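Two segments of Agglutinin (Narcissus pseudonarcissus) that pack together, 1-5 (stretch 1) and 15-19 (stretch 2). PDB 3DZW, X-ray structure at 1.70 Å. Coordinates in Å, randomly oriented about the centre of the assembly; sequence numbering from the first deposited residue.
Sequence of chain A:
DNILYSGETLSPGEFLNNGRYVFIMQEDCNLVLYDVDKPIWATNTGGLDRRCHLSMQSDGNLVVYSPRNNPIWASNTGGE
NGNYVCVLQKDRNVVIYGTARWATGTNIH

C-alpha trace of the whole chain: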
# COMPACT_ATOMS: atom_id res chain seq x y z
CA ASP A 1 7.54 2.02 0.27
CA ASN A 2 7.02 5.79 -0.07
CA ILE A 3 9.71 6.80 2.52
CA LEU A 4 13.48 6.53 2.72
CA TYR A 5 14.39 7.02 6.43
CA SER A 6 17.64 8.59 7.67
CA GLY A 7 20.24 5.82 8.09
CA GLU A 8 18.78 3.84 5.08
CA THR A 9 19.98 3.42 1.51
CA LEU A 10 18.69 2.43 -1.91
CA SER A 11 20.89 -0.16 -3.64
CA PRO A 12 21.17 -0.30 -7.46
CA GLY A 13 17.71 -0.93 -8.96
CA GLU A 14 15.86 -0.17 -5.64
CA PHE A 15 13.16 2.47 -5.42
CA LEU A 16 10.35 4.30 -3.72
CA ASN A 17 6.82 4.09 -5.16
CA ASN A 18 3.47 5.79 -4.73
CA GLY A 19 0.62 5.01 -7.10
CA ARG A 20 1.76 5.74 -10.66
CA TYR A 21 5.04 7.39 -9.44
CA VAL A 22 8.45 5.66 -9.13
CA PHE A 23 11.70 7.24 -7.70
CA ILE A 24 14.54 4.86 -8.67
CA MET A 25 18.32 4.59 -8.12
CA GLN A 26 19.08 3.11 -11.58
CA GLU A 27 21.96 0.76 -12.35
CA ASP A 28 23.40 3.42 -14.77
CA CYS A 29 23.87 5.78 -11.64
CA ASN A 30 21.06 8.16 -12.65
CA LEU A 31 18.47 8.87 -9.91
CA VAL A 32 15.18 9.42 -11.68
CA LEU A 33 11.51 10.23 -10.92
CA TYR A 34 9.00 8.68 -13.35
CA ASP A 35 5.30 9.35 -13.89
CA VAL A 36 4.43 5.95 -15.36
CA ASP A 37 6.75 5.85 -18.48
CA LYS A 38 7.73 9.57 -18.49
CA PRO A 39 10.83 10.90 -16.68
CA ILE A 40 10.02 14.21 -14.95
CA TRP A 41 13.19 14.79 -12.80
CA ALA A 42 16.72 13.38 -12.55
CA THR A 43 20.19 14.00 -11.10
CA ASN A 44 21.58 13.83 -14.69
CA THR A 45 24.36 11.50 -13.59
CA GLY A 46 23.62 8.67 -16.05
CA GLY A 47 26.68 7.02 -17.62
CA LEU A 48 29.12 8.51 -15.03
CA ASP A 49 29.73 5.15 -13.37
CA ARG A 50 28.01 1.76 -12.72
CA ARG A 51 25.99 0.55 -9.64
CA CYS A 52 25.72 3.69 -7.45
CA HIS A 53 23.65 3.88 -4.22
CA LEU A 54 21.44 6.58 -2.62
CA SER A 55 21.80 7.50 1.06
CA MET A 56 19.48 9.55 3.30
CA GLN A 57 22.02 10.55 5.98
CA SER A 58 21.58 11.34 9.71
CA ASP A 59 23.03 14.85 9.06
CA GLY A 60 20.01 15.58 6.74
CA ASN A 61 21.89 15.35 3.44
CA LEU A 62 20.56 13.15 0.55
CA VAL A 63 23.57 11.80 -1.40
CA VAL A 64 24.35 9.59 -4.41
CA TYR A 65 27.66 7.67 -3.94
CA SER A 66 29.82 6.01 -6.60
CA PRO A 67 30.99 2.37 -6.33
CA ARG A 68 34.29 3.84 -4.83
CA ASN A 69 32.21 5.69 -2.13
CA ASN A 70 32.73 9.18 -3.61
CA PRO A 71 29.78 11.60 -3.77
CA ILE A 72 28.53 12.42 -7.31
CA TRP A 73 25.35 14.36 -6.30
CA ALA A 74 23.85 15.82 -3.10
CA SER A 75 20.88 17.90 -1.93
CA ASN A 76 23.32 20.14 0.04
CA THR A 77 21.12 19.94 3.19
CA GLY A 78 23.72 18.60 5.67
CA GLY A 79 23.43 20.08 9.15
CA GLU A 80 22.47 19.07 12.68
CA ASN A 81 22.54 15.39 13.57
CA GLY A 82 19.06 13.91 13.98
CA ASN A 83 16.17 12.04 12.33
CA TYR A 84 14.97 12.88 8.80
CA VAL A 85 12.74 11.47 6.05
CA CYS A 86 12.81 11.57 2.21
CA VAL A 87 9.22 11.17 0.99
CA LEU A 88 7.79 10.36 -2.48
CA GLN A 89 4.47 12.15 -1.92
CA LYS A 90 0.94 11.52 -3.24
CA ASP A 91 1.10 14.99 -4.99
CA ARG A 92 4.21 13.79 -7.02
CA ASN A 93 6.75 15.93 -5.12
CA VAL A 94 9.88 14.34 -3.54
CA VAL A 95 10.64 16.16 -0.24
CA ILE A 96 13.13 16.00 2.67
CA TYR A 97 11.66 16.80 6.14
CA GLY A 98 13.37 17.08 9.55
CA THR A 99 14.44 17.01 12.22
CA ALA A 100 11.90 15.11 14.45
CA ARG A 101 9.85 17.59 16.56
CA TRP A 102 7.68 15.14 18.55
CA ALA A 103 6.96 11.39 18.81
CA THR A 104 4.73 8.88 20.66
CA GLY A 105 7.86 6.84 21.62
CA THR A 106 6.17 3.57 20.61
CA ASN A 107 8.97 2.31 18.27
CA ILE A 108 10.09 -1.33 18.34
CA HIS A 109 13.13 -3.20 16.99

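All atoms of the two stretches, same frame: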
# COMPACT_ATOMS: atom_id res chain seq x y z
N ASP A 1 7.28 1.01 -0.77
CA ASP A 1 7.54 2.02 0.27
C ASP A 1 7.58 3.41 -0.32
O ASP A 1 8.14 3.61 -1.39
CB ASP A 1 8.89 1.75 0.96
CG ASP A 1 8.92 0.43 1.70
OD1 ASP A 1 9.84 0.24 2.53
OD2 ASP A 1 8.03 -0.43 1.46
N ASN A 2 7.00 4.39 0.39
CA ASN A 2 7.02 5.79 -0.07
C ASN A 2 8.03 6.66 0.70
O ASN A 2 8.17 7.86 0.40
CB ASN A 2 5.60 6.44 -0.02
CG ASN A 2 5.01 6.47 1.40
OD1 ASN A 2 5.43 5.73 2.29
ND2 ASN A 2 4.01 7.32 1.59
N ILE A 3 8.73 6.06 1.69
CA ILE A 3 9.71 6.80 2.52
C ILE A 3 11.07 6.14 2.64
O ILE A 3 11.18 4.90 2.82
CB ILE A 3 9.17 7.00 3.99
CG1 ILE A 3 7.82 7.69 4.00
CG2 ILE A 3 10.20 7.78 4.86
CD1 ILE A 3 7.23 7.86 5.43
N LEU A 4 12.13 6.96 2.52
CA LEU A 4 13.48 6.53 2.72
C LEU A 4 13.90 7.24 4.02
O LEU A 4 14.05 8.47 4.05
CB LEU A 4 14.40 6.90 1.56
CG LEU A 4 15.87 6.39 1.69
CD1 LEU A 4 15.92 4.87 1.70
CD2 LEU A 4 16.76 6.94 0.58
N TYR A 5 14.04 6.46 5.10
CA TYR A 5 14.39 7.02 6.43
C TYR A 5 15.87 7.30 6.58
O TYR A 5 16.69 6.65 5.93
CB TYR A 5 13.93 6.06 7.55
CG TYR A 5 12.42 5.91 7.68
CD1 TYR A 5 11.74 4.94 6.95
CD2 TYR A 5 11.69 6.72 8.54
CE1 TYR A 5 10.34 4.80 7.07
CE2 TYR A 5 10.30 6.59 8.66
CZ TYR A 5 9.63 5.63 7.93
OH TYR A 5 8.27 5.50 8.05
N PHE A 15 13.98 1.31 -5.20
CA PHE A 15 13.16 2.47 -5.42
C PHE A 15 12.10 2.72 -4.40
O PHE A 15 11.81 1.87 -3.54
CB PHE A 15 12.40 2.21 -6.73
CG PHE A 15 11.53 0.93 -6.68
CD1 PHE A 15 12.09 -0.33 -6.98
CD2 PHE A 15 10.18 0.98 -6.29
CE1 PHE A 15 11.32 -1.50 -6.90
CE2 PHE A 15 9.41 -0.19 -6.21
CZ PHE A 15 9.98 -1.43 -6.52
N LEU A 16 11.50 3.91 -4.51
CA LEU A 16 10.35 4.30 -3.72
C LEU A 16 9.22 4.34 -4.70
O LEU A 16 9.44 4.63 -5.89
CB LEU A 16 10.51 5.67 -3.08
CG LEU A 16 11.63 5.92 -2.08
CD1 LEU A 16 11.56 7.37 -1.55
CD2 LEU A 16 11.55 4.94 -0.94
N ASN A 17 8.00 4.03 -4.26
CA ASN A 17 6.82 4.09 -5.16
C ASN A 17 5.60 4.65 -4.46
O ASN A 17 5.47 4.57 -3.23
CB ASN A 17 6.48 2.72 -5.78
CG ASN A 17 6.02 1.69 -4.76
OD1 ASN A 17 6.81 1.20 -3.96
ND2 ASN A 17 4.74 1.33 -4.81
N ASN A 18 4.70 5.23 -5.25
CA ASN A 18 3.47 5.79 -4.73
C ASN A 18 2.51 5.96 -5.88
O ASN A 18 2.60 6.91 -6.66
CB ASN A 18 3.76 7.13 -4.01
CG ASN A 18 2.59 7.61 -3.13
OD1 ASN A 18 1.45 7.23 -3.33
ND2 ASN A 18 2.90 8.47 -2.15
N GLY A 19 1.59 5.00 -6.02
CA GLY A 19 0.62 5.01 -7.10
C GLY A 19 1.31 4.83 -8.44
O GLY A 19 2.01 3.84 -8.65
O HOH W 1 9.27 0.72 -2.93
O HOH W 2 4.70 2.52 -1.45

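A chain terminus that packs against a neighbouring strand has a free amino group as well as peptide groups to satisfy, and the amino-terminal segment of this agglutinin illustrates how both can be met. The touching parts run 131° apart, closer to antiparallel than to parallel, and the CA atoms nearest each other are those of Asn 2 and Leu 16, 5.2 Å apart. A single backbone hydrogen bond joins the two stretches: Asn 17 N donates to Asp 1 O at 2.9 Å, with an N-H...O angle of 161°. The same carbonyl receives a CA-H...O contact, Leu 16 CA to Asp 1 O at 3.3 Å.

The terminal amino group extends this link. Asp 1 N makes a weak hydrogen bond to Asn 17 OD1 at 3.2 Å, possible because the Asn 17 side chain, although its CA-to-CB bond points away, adopts chi1 p, so that its amide end comes nearer to stretch 1. Water 2 adds a second bridge, accepting from Asp 1 N (3.1 Å) and donating to Asn 17 O (2.8 Å), while water 1 accepts from Asp 1 N at 3.0 Å. The carboxylate of Asp 1 stays out of the contact.

Beside this polar end lies an apolar one. Leu 16, the residue most covered here, sets its CA-to-CB bond sideways and, in the m,t rotamer, places its methyl groups against stretch 1, so that CD1 comes within 3.9 Å of Asn 2 O and 4.2 Å of Leu 4 CB, and CD2 within 3.8 Å of Ile 3 O. A branched aliphatic group suits this buried site, where it packs against backbone as much as side chain. Asn 2 contributes through CB, 3.7 Å from Asn 17 O and 4.0 Å from Asn 18 ND2; its own amide is hydrogen-bonded elsewhere in the structure. Altogether 296 Å² is buried.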